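Local coordinates for protein-S-isoprenylcysteine O-methyltransferase (Tribolium castaneum, PDB 5V7P) that catalyses the S-adenosylmethionine-dependent methylation of the carboxyl group of isoprenylated C-terminal cysteines, working as an integral enzyme of the endoplasmic reticulum membrane, at residues L35-N38 with T39-F43; E106-A109 with I110-Q114; A134-S137 with S138-F142; S159-G162 with L163-I167; T271-P274 with F275-G278. All coordinates share one frame; numbering follows the deposited sequence.

Contact 1: residues L35-N38 with T39-F43; sequences LVVN and TLIVF. With MPG ([(Z)-octadec-9-enyl] (2R)-2,3-bis(oxidanyl)propanoate), chain Y.
Thr-39 is bound to the carbonyl of Leu-35 by both its side chain and its backbone. Its hydroxyl gives the shorter bond, OG1 to Leu-35 O at 2.6 Å, while its amide N lies 3.0 Å from the same Leu-35 O. The two donors reach that oxygen from opposite faces of the carbonyl plane. With OG1 beside its own backbone N (chi1 -60°), the hydroxyl can turn back to the preceding turn, which lets a threonine sit beside lipid with its polar atom satisfied. These are the first two turns of helix 35-56, probably a membrane-spanning helix that starts on the lumenal side, and Leu-40, Ile-41 and Val-42 carry on its i to i+4 backbone ladder. Apolar packing is slight: Val-37 CG1 meets Ile-41 CD1 at 3.9 Å, the two chains crossing at a slant, and Ile-41 also touches Ile-23 and Asn-27 of helix 4-29. An amide suits the buried place of Asn-38, where OD1 is hydrogen-bonded to Tyr-80 and Asn-27 and ND2 to the backbone oxygens of Ile-32 and Asn-34. An octadecenyl glycerate lipid lies along Leu-35, Asn-38 and Thr-39. Its C6 is 3.7 Å from Leu-35 CD1. Its C8 comes to 3.4 Å from Thr-39 OG1.

Contact 2: residues E106-A109 with I110-Q114; sequences EFLA and IAIVQ
Leu-108 holds CG opposite its backbone N (chi1 -167°), whereas Ile-112 keeps CG1 beside its own N (chi1 -66°) with CD1 extended beyond it (chi2 169°); together these torsions bring CD1 of Ile-112 to 4.0 Å from CG of Leu-108. This is the i to i+4 packing of an alpha helix, here in the last turns of helix 90-113, probably the cytoplasmic end of a membrane span. Ile-112 also packs on the backbone, CG1 3.2 Å from Leu-108 O, and an apolar chain suits the place because it touches a bound undecane. One residue round the helix, the ring of Phe-107 comes at a slant to the small methyl of Ala-111, CE1 to CB 4.4 Å; the ring also stacks with Phe-123. Ala-109 and Val-113 touch Ile-177 of helix 156-180, a small and a branched apolar chain at a helix interface. Glu-106 is a buried acid with polar partners for both oxygens: OE2 forms salt bridges with Lys-174 and Arg-173, and OE1 is hydrogen-bonded to His-186. Along the backbone, Ile-110 N to Glu-106 O is weak at 3.3 Å, but the next bonds tighten. Past Val-113 the chain leaves helical angles at Gln-114, just after Val-113 N has bonded Ala-109 O at 2.8 Å.

Contact 3: residues A134-S137 with S138-F142; sequences AAVS and SWVEF. With D10 (decane), chain J; D10 (decane), chain I.
Trp-139 lays its indole over the carbonyl oxygen of Ala-135 one turn back, an unusual use of an aromatic face: Ala-135 O stands 3.3 Å above the ring plane of Trp-139, toward its rim, with Val-136 CA over the same face. The opposite face takes C3 of a decane, 3.7 Å above the plane of the Trp-139 ring, and a second decane comes near the plane at the ring's edge, its C5 3.9 Å from Trp-139 CE3. Such a wide flat side chain suits a site where alkyl chains meet a helix. Its nitrogen, NE1, is bonded to the hydroxyl of Tyr-95, and Phe-92 meets the ring edge to face. Two serines return their hydroxyls to the helix. Ser-137 OG bonds Ala-134 O at 2.8 Å from above its carbonyl plane, on the same face as the Ser-138 amide, and Ser-138 OG bonds Ala-135 O at 2.7 Å. Both OG atoms sit between backbone N and carbonyl carbon (chi1 76° and 79°), a torsion that here directs each hydroxyl to the carbonyl three residues earlier. Val-136 CG1 makes a loose methyl contact with Val-140 CG1 at 4.1 Å. Glu-141, extended, is held by the amide of Leu-230. Serine hydroxyls bonded to carbonyls of their own helix are a common way to satisfy polar groups within a membrane, consistent with helix 129-148 being a membrane span.

Contact 4: residues S159-G162 with L163-I167; sequences SNIG and LCVCI. With MPG ([(Z)-octadec-9-enyl] (2R)-2,3-bis(oxidanyl)propanoate), chain S.
Leu-163 and Ser-159 meet on the packed side of this turn, Leu-163 CD2 lying 3.7 Å from Ser-159 O while the amide N of Leu-163 bonds Ser-159 O at 2.9 Å. The Ser-159 hydroxyl bonds the carbonyl of Ile-225, a partner that makes a small polar residue fit within the bundle. Leu-163 reaches Ile-225 and Val-98, and Cys-166 packs against Trp-218, Thr-222 and Val-98, so this face is wedged between helices 210-225 and 90-113. Gly-162, buried and without a side chain, adds no bulk on its part of the turn. Cys-166 SG lies 3.4 Å from Gly-162 O. The run belongs to helix 156-180, probably membrane-spanning, of the isoprenylcysteine methyltransferase fold, a bundle of membrane helices, and its i to i+4 bonds continue through Val-165 and Cys-166. On the other side, Ile-161 and Cys-164 lie on the surface, and contact is sparse: Ile-161 CG2 and Val-165 CG1 approach only to 4.5 Å. Apolar chains suit such a surface in a membrane protein. The chi1 of Val-165, -27°, is off the staggered positions and brings its CG1 to 3.2 Å from Ile-161 O. Asn-160 faces an octadecenyl glycerate lipid: its OD1 lies 3.1 Å from the lipid C10 and accepts a weak bond from the lipid hydroxyl O3 at 3.5 Å.

Contact 5: residues T271-P274 with F275-G278; sequences TGIP and FIEG. With D10 (decane), chain G.
Ile-273 and Ile-276 stand side by side at the two ends of a type II beta turn, with Ile-276 CD1 3.6 Å from Ile-273 CG2. The turn is closed by a weak bond, Ile-276 N to Ile-273 O at 3.3 Å, and a firmer link comes from Thr-271, whose OG1 gives a bond to Ile-276 O at 2.7 Å. That hydroxyl lies between the backbone N and carbonyl carbon of its residue (chi1 61°), which sets it facing the returning arm of the loop. Pro-274 suits the first corner of the turn, its ring restricting phi; Phe-275 takes the second with positive phi, and its CD2 lies against Pro-274 CB at 3.6 Å. Gly-272 also has positive phi, an angle glycine adopts easily. Farther out, the two isoleucines rest on Trp-240, whose NE1 bonds Pro-274 O; Ile-273 also meets Val-213 and Phe-216 of helix 210-225. Thr-271 pairs by backbone with His-209, one of the residues that bind S-adenosylmethionine, so this loop, probably cytoplasmic, lies beside the cofactor site. A decane runs along the loop, its C1 3.3 Å from Ile-276 O and its C3 3.3 Å from Thr-271 N.

Contacts 1 to 4 are turns of four different, probably membrane-spanning helices, while contact 5 is a turn in the loop after helix 260-268, probably cytoplasmic. Contact 1 is a surface contact, its centre about 26 Å from the centre of the chain; contact 3 is the buried one, and contacts 2, 4 and 5 are partly buried. Contacts 3 and 4 are the nearest pair, with centres about 18 Å apart, and contacts 1 and 5 the most distant at about 46 Å, on opposite sides of the chain's centre. Hydroxyl-to-carbonyl bonds lie within contacts 1, 3 and 5 and lead from contact 4 to another helix, whereas contact 2 has a buried acid. Helix 90-113, which carries contact 2, also packs on contacts 3 and 4.

Contact 1: residues L35-N38 with T39-F43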
# COMPACT_ATOMS: atom_id res chain seq x y z
N LEU A 35 -12.38 27.88 -13.87
CA LEU A 35 -11.69 26.63 -13.57
C LEU A 35 -10.39 26.49 -14.36
O LEU A 35 -9.39 26.00 -13.83
CB LEU A 35 -12.62 25.45 -13.85
CG LEU A 35 -12.04 24.03 -13.80
CD1 LEU A 35 -11.67 23.64 -12.38
CD2 LEU A 35 -13.03 23.05 -14.39
N VAL A 36 -10.39 26.93 -15.62
CA VAL A 36 -9.21 26.71 -16.45
C VAL A 36 -8.13 27.74 -16.12
O VAL A 36 -6.94 27.46 -16.28
CB VAL A 36 -9.56 26.74 -17.95
CG1 VAL A 36 -11.00 26.29 -18.22
CG2 VAL A 36 -9.28 28.11 -18.59
N VAL A 37 -8.52 28.92 -15.65
CA VAL A 37 -7.54 29.91 -15.23
C VAL A 37 -6.83 29.45 -13.97
O VAL A 37 -5.60 29.51 -13.87
CB VAL A 37 -8.21 31.29 -15.04
CG1 VAL A 37 -7.20 32.31 -14.51
CG2 VAL A 37 -8.81 31.76 -16.35
N ASN A 38 -7.60 28.99 -12.98
CA ASN A 38 -7.00 28.43 -11.78
C ASN A 38 -6.12 27.23 -12.12
O ASN A 38 -5.05 27.06 -11.54
CB ASN A 38 -8.09 28.02 -10.79
CG ASN A 38 -8.68 29.22 -10.06
OD1 ASN A 38 -8.25 29.57 -8.96
ND2 ASN A 38 -9.68 29.84 -10.67
N THR A 39 -6.56 26.40 -13.07
CA THR A 39 -5.76 25.26 -13.48
C THR A 39 -4.40 25.71 -14.02
O THR A 39 -3.36 25.18 -13.62
CB THR A 39 -6.51 24.45 -14.54
OG1 THR A 39 -7.75 23.98 -14.00
CG2 THR A 39 -5.69 23.25 -15.01
N LEU A 40 -4.40 26.70 -14.91
CA LEU A 40 -3.16 27.11 -15.54
C LEU A 40 -2.27 27.89 -14.58
O LEU A 40 -1.04 27.84 -14.70
CB LEU A 40 -3.46 27.94 -16.80
CG LEU A 40 -4.21 27.18 -17.90
CD1 LEU A 40 -4.60 28.13 -19.02
CD2 LEU A 40 -3.37 26.03 -18.45
N ILE A 41 -2.86 28.61 -13.63
CA ILE A 41 -2.05 29.27 -12.61
C ILE A 41 -1.34 28.23 -11.75
O ILE A 41 -0.15 28.37 -11.43
CB ILE A 41 -2.91 30.22 -11.75
CG1 ILE A 41 -3.36 31.42 -12.59
CG2 ILE A 41 -2.14 30.69 -10.51
CD1 ILE A 41 -4.30 32.38 -11.87
N VAL A 42 -2.06 27.18 -11.35
CA VAL A 42 -1.45 26.11 -10.56
C VAL A 42 -0.43 25.36 -11.40
O VAL A 42 0.69 25.08 -10.94
CB VAL A 42 -2.54 25.17 -10.01
CG1 VAL A 42 -1.95 23.84 -9.52
CG2 VAL A 42 -3.30 25.85 -8.88
N PHE A 43 -0.78 25.02 -12.64
CA PHE A 43 0.16 24.32 -13.51
C PHE A 43 1.43 25.14 -13.71
O PHE A 43 2.54 24.60 -13.65
CB PHE A 43 -0.50 24.02 -14.85
CG PHE A 43 0.38 23.28 -15.81
CD1 PHE A 43 0.54 21.91 -15.71
CD2 PHE A 43 1.06 23.96 -16.82
CE1 PHE A 43 1.36 21.22 -16.59
CE2 PHE A 43 1.87 23.28 -17.70
CZ PHE A 43 2.02 21.91 -17.59
C2 MPG Y . -13.13 27.39 -8.59
C3 MPG Y . -11.61 27.20 -8.66
C4 MPG Y . -11.32 25.81 -9.22
C5 MPG Y . -10.11 25.21 -8.51
C6 MPG Y . -9.79 23.86 -9.15
C7 MPG Y . -8.33 23.79 -9.61
C8 MPG Y . -8.20 22.89 -10.84
C9 MPG Y . -7.61 21.53 -10.45
C10 MPG Y . -7.73 20.49 -11.25
C11 MPG Y . -8.45 20.61 -12.60
C12 MPG Y . -8.14 19.38 -13.46
C13 MPG Y . -8.34 19.73 -14.93
O1 MPG Y . -14.85 28.96 -8.09
C1 MPG Y . -13.46 28.81 -8.13
CXD MPG Y . -16.55 30.73 -7.38
O2 MPG Y . -17.17 31.05 -6.17
C21 MPG Y . -17.54 29.99 -8.28
O3 MPG Y . -18.44 30.91 -8.84
O4 MPG Y . -14.79 29.92 -6.06
CX3 MPG Y . -15.33 29.85 -7.11

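Contact 2: residues E106-A109 with I110-Q114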
# COMPACT_ATOMS: atom_id res chain seq x y z
N GLU A 106 2.01 8.55 5.68
CA GLU A 106 2.54 7.19 5.61
C GLU A 106 4.05 7.20 5.42
O GLU A 106 4.77 6.42 6.05
CB GLU A 106 1.86 6.43 4.47
CG GLU A 106 2.08 4.93 4.50
CD GLU A 106 1.22 4.23 5.52
OE1 GLU A 106 1.49 3.05 5.82
OE2 GLU A 106 0.26 4.85 6.03
N PHE A 107 4.55 8.08 4.55
CA PHE A 107 5.99 8.23 4.38
C PHE A 107 6.64 8.75 5.65
O PHE A 107 7.69 8.25 6.08
CB PHE A 107 6.28 9.17 3.21
CG PHE A 107 7.75 9.40 2.95
CD1 PHE A 107 8.45 10.35 3.67
CD2 PHE A 107 8.41 8.67 1.99
CE1 PHE A 107 9.80 10.56 3.44
CE2 PHE A 107 9.76 8.87 1.75
CZ PHE A 107 10.45 9.82 2.47
N LEU A 108 6.04 9.77 6.27
CA LEU A 108 6.64 10.36 7.46
C LEU A 108 6.70 9.36 8.60
O LEU A 108 7.69 9.30 9.34
CB LEU A 108 5.85 11.60 7.87
CG LEU A 108 6.48 12.54 8.91
CD1 LEU A 108 7.83 13.05 8.44
CD2 LEU A 108 5.54 13.71 9.18
N ALA A 109 5.65 8.54 8.76
CA ALA A 109 5.66 7.53 9.81
C ALA A 109 6.84 6.57 9.64
O ALA A 109 7.55 6.27 10.61
CB ALA A 109 4.33 6.76 9.79
N ILE A 110 7.06 6.09 8.42
CA ILE A 110 8.19 5.19 8.18
C ILE A 110 9.51 5.91 8.40
O ILE A 110 10.46 5.34 8.95
CB ILE A 110 8.10 4.59 6.76
CG1 ILE A 110 6.83 3.74 6.60
CG2 ILE A 110 9.34 3.77 6.43
CD1 ILE A 110 6.68 2.62 7.62
N ALA A 111 9.60 7.17 7.97
CA ALA A 111 10.82 7.93 8.19
C ALA A 111 11.11 8.08 9.68
O ALA A 111 12.27 7.97 10.11
CB ALA A 111 10.72 9.29 7.52
N ILE A 112 10.08 8.33 10.48
CA ILE A 112 10.26 8.44 11.93
C ILE A 112 10.61 7.08 12.51
O ILE A 112 11.55 6.94 13.30
CB ILE A 112 8.99 9.01 12.58
CG1 ILE A 112 8.77 10.46 12.13
CG2 ILE A 112 9.08 8.94 14.11
CD1 ILE A 112 7.41 11.01 12.52
N VAL A 113 9.85 6.05 12.14
CA VAL A 113 9.94 4.76 12.81
C VAL A 113 11.03 3.87 12.22
O VAL A 113 11.63 3.08 12.95
CB VAL A 113 8.56 4.06 12.75
CG1 VAL A 113 8.59 2.78 11.89
CG2 VAL A 113 8.06 3.77 14.14
N GLN A 114 11.32 3.99 10.93
CA GLN A 114 12.21 3.07 10.23
C GLN A 114 13.01 3.84 9.19
O GLN A 114 12.82 3.67 7.98
CB GLN A 114 11.41 1.93 9.60
CG GLN A 114 12.19 0.65 9.40
CD GLN A 114 11.46 -0.33 8.50
OE1 GLN A 114 10.24 -0.47 8.58
NE2 GLN A 114 12.20 -1.01 7.64

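Contact 3: residues A134-S137 with S138-F142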
# COMPACT_ATOMS: atom_id res chain seq x y z
N ALA A 134 -9.60 1.16 -10.11
CA ALA A 134 -10.54 1.34 -9.01
C ALA A 134 -10.56 2.79 -8.54
O ALA A 134 -11.63 3.35 -8.27
CB ALA A 134 -10.18 0.41 -7.85
N ALA A 135 -9.39 3.41 -8.43
CA ALA A 135 -9.32 4.80 -7.99
C ALA A 135 -9.96 5.73 -9.01
O ALA A 135 -10.77 6.59 -8.65
CB ALA A 135 -7.86 5.20 -7.73
N VAL A 136 -9.60 5.58 -10.28
CA VAL A 136 -10.19 6.42 -11.33
C VAL A 136 -11.69 6.17 -11.42
O VAL A 136 -12.47 7.10 -11.62
CB VAL A 136 -9.49 6.16 -12.68
CG1 VAL A 136 -10.18 6.92 -13.80
CG2 VAL A 136 -8.02 6.56 -12.60
N SER A 137 -12.11 4.91 -11.27
CA SER A 137 -13.52 4.59 -11.39
C SER A 137 -14.34 5.28 -10.31
O SER A 137 -15.53 5.55 -10.51
CB SER A 137 -13.73 3.08 -11.34
OG SER A 137 -13.62 2.60 -10.02
N SER A 138 -13.74 5.58 -9.16
CA SER A 138 -14.44 6.34 -8.14
C SER A 138 -14.51 7.82 -8.49
O SER A 138 -15.43 8.51 -8.05
CB SER A 138 -13.77 6.15 -6.77
OG SER A 138 -12.61 6.95 -6.64
N TRP A 139 -13.55 8.31 -9.28
CA TRP A 139 -13.63 9.69 -9.76
C TRP A 139 -14.73 9.84 -10.80
O TRP A 139 -15.48 10.82 -10.78
CB TRP A 139 -12.29 10.13 -10.34
CG TRP A 139 -11.13 9.99 -9.41
CD1 TRP A 139 -11.17 9.80 -8.06
CD2 TRP A 139 -9.75 10.04 -9.77
NE1 TRP A 139 -9.90 9.73 -7.56
CE2 TRP A 139 -9.00 9.87 -8.59
CE3 TRP A 139 -9.06 10.21 -10.98
CZ2 TRP A 139 -7.61 9.86 -8.58
CZ3 TRP A 139 -7.68 10.20 -10.97
CH2 TRP A 139 -6.97 10.03 -9.77
N VAL A 140 -14.84 8.88 -11.73
CA VAL A 140 -15.83 9.00 -12.79
C VAL A 140 -17.23 8.82 -12.21
O VAL A 140 -18.17 9.52 -12.62
CB VAL A 140 -15.55 8.00 -13.92
CG1 VAL A 140 -14.10 8.13 -14.40
CG2 VAL A 140 -15.84 6.57 -13.49
N GLU A 141 -17.40 7.90 -11.26
CA GLU A 141 -18.70 7.74 -10.63
C GLU A 141 -19.15 9.05 -9.99
O GLU A 141 -20.28 9.50 -10.19
CB GLU A 141 -18.67 6.63 -9.58
CG GLU A 141 -20.02 6.44 -8.88
CD GLU A 141 -20.00 5.41 -7.78
OE1 GLU A 141 -18.98 4.71 -7.62
OE2 GLU A 141 -21.02 5.30 -7.06
N PHE A 142 -18.26 9.67 -9.21
CA PHE A 142 -18.62 10.92 -8.54
C PHE A 142 -19.10 11.95 -9.55
O PHE A 142 -20.20 12.50 -9.41
CB PHE A 142 -17.42 11.46 -7.75
CG PHE A 142 -17.70 12.77 -7.07
CD1 PHE A 142 -18.25 12.80 -5.80
CD2 PHE A 142 -17.41 13.97 -7.70
CE1 PHE A 142 -18.51 14.01 -5.17
CE2 PHE A 142 -17.67 15.18 -7.07
CZ PHE A 142 -18.22 15.19 -5.81
C1 D10 J . -9.12 14.46 -10.11
C2 D10 J . -7.72 14.08 -9.61
C3 D10 J . -7.79 13.59 -8.17
C4 D10 J . -6.39 13.19 -7.72
C5 D10 J . -6.42 12.66 -6.28
C6 D10 J . -5.03 12.17 -5.90
C7 D10 J . -5.02 11.71 -4.45
C8 D10 J . -3.76 10.87 -4.19
C9 D10 J . -2.53 11.76 -4.28
C3 D10 I . -7.95 11.34 -14.89
C4 D10 I . -9.41 11.07 -15.26
C5 D10 I . -10.34 11.81 -14.31
C6 D10 I . -11.79 11.54 -14.69
C7 D10 I . -12.72 12.30 -13.74
C8 D10 I . -14.15 12.20 -14.26

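Contact 4: residues S159-G162 with L163-I167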
# COMPACT_ATOMS: atom_id res chain seq x y z
N SER A 159 -21.27 12.73 3.93
CA SER A 159 -19.86 12.79 3.57
C SER A 159 -18.99 13.06 4.79
O SER A 159 -17.89 12.49 4.92
CB SER A 159 -19.64 13.87 2.51
OG SER A 159 -18.26 14.07 2.25
N ASN A 160 -19.45 13.92 5.70
CA ASN A 160 -18.69 14.20 6.91
C ASN A 160 -18.59 12.98 7.81
O ASN A 160 -17.65 12.86 8.60
CB ASN A 160 -19.32 15.37 7.67
CG ASN A 160 -19.22 16.67 6.91
OD1 ASN A 160 -18.38 16.82 6.02
ND2 ASN A 160 -20.07 17.63 7.25
N ILE A 161 -19.56 12.06 7.73
CA ILE A 161 -19.40 10.77 8.39
C ILE A 161 -18.20 10.03 7.81
O ILE A 161 -17.38 9.47 8.54
CB ILE A 161 -20.70 9.94 8.29
CG1 ILE A 161 -21.75 10.51 9.25
CG2 ILE A 161 -20.44 8.46 8.58
CD1 ILE A 161 -23.11 9.83 9.17
N GLY A 162 -18.08 10.04 6.48
CA GLY A 162 -16.90 9.48 5.85
C GLY A 162 -15.62 10.14 6.32
O GLY A 162 -14.60 9.48 6.49
N LEU A 163 -15.66 11.46 6.54
CA LEU A 163 -14.51 12.15 7.11
C LEU A 163 -14.14 11.58 8.47
O LEU A 163 -12.96 11.37 8.76
CB LEU A 163 -14.81 13.65 7.23
CG LEU A 163 -14.27 14.59 6.15
CD1 LEU A 163 -12.77 14.78 6.32
CD2 LEU A 163 -14.59 14.09 4.76
N CYS A 164 -15.14 11.30 9.30
CA CYS A 164 -14.88 10.84 10.66
C CYS A 164 -14.19 9.47 10.65
O CYS A 164 -13.19 9.27 11.35
CB CYS A 164 -16.18 10.78 11.46
SG CYS A 164 -16.82 12.41 11.92
N VAL A 165 -14.70 8.52 9.86
CA VAL A 165 -14.10 7.19 9.88
C VAL A 165 -12.70 7.25 9.30
O VAL A 165 -11.80 6.53 9.74
CB VAL A 165 -14.96 6.14 9.14
CG1 VAL A 165 -16.45 6.49 9.14
CG2 VAL A 165 -14.47 5.89 7.72
N CYS A 166 -12.47 8.12 8.30
CA CYS A 166 -11.14 8.26 7.73
C CYS A 166 -10.16 8.81 8.76
O CYS A 166 -9.03 8.34 8.86
CB CYS A 166 -11.18 9.16 6.50
SG CYS A 166 -11.78 8.34 5.02
N ILE A 167 -10.58 9.82 9.52
CA ILE A 167 -9.71 10.35 10.58
C ILE A 167 -9.45 9.27 11.62
O ILE A 167 -8.30 9.04 12.02
CB ILE A 167 -10.33 11.61 11.21
CG1 ILE A 167 -10.39 12.74 10.17
CG2 ILE A 167 -9.52 12.06 12.43
CD1 ILE A 167 -11.05 14.01 10.65
C2 MPG S . -15.82 23.76 5.09
C3 MPG S . -14.57 22.99 4.67
C4 MPG S . -13.43 23.27 5.64
C5 MPG S . -13.54 22.34 6.85
C6 MPG S . -13.01 20.96 6.49
C7 MPG S . -13.08 20.02 7.70
C8 MPG S . -14.51 19.81 8.19
C9 MPG S . -15.37 19.25 7.05
C10 MPG S . -16.67 19.14 7.15
C11 MPG S . -17.45 19.56 8.40
C12 MPG S . -18.06 20.94 8.19
C13 MPG S . -18.41 21.56 9.54
C14 MPG S . -19.32 20.60 10.31
O1 MPG S . -17.02 22.05 3.91
C1 MPG S . -16.97 23.43 4.14
CXD MPG S . -17.82 20.24 2.32
O2 MPG S . -18.77 20.10 1.30
C21 MPG S . -18.07 19.20 3.41
O3 MPG S . -19.42 18.85 3.42
O4 MPG S . -18.75 22.40 2.54
CX3 MPG S . -17.92 21.65 2.92

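Contact 5: residues T271-P274 with F275-G278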
# COMPACT_ATOMS: atom_id res chain seq x y z
N THR A 271 -8.35 -10.37 14.99
CA THR A 271 -7.65 -9.64 13.94
C THR A 271 -8.09 -8.18 13.91
O THR A 271 -7.26 -7.28 13.69
CB THR A 271 -7.90 -10.29 12.58
OG1 THR A 271 -9.30 -10.27 12.28
CG2 THR A 271 -7.39 -11.73 12.58
N GLY A 272 -9.38 -7.91 14.10
CA GLY A 272 -9.92 -6.57 14.06
C GLY A 272 -10.78 -6.28 12.85
O GLY A 272 -11.49 -5.28 12.85
N ILE A 273 -10.73 -7.12 11.82
CA ILE A 273 -11.57 -6.99 10.64
C ILE A 273 -12.62 -8.09 10.69
O ILE A 273 -12.27 -9.26 10.87
CB ILE A 273 -10.76 -7.07 9.33
CG1 ILE A 273 -9.79 -5.90 9.26
CG2 ILE A 273 -11.70 -7.08 8.12
CD1 ILE A 273 -8.87 -5.90 8.04
N PRO A 274 -13.91 -7.77 10.54
CA PRO A 274 -14.94 -8.82 10.67
C PRO A 274 -14.75 -9.94 9.65
O PRO A 274 -14.40 -9.70 8.49
CB PRO A 274 -16.25 -8.06 10.43
CG PRO A 274 -15.93 -6.64 10.73
CD PRO A 274 -14.51 -6.45 10.32
N PHE A 275 -14.98 -11.17 10.10
CA PHE A 275 -14.99 -12.37 9.28
C PHE A 275 -13.61 -12.78 8.78
O PHE A 275 -13.51 -13.62 7.88
CB PHE A 275 -15.94 -12.23 8.08
CG PHE A 275 -17.36 -11.97 8.47
CD1 PHE A 275 -18.23 -13.02 8.72
CD2 PHE A 275 -17.84 -10.67 8.59
CE1 PHE A 275 -19.54 -12.78 9.09
CE2 PHE A 275 -19.14 -10.43 8.96
CZ PHE A 275 -20.00 -11.48 9.20
N ILE A 276 -12.54 -12.20 9.32
CA ILE A 276 -11.18 -12.62 9.02
C ILE A 276 -10.59 -13.24 10.28
O ILE A 276 -10.40 -12.55 11.29
CB ILE A 276 -10.32 -11.45 8.52
CG1 ILE A 276 -10.88 -10.92 7.19
CG2 ILE A 276 -8.85 -11.88 8.37
CD1 ILE A 276 -10.06 -9.81 6.54
N GLU A 277 -10.29 -14.53 10.21
CA GLU A 277 -9.79 -15.26 11.37
C GLU A 277 -8.28 -15.28 11.45
O GLU A 277 -7.72 -15.28 12.56
CB GLU A 277 -10.31 -16.70 11.35
CG GLU A 277 -11.82 -16.83 11.47
CD GLU A 277 -12.37 -16.14 12.70
OE1 GLU A 277 -13.30 -15.31 12.56
OE2 GLU A 277 -11.86 -16.41 13.81
N GLY A 278 -7.59 -15.28 10.32
CA GLY A 278 -6.15 -15.41 10.29
C GLY A 278 -5.71 -16.84 10.05
O GLY A 278 -6.45 -17.68 9.54
C1 D10 G . -10.54 -12.90 14.53
C2 D10 G . -11.86 -12.16 14.42
C3 D10 G . -11.62 -10.67 14.63
C4 D10 G . -12.83 -9.87 14.16
C5 D10 G . -12.93 -8.58 14.97
C6 D10 G . -13.95 -7.65 14.33
C7 D10 G . -14.52 -6.72 15.40
C8 D10 G . -14.87 -5.37 14.78
C9 D10 G . -13.68 -4.42 14.92
C10 D10 G . -13.67 -3.45 13.75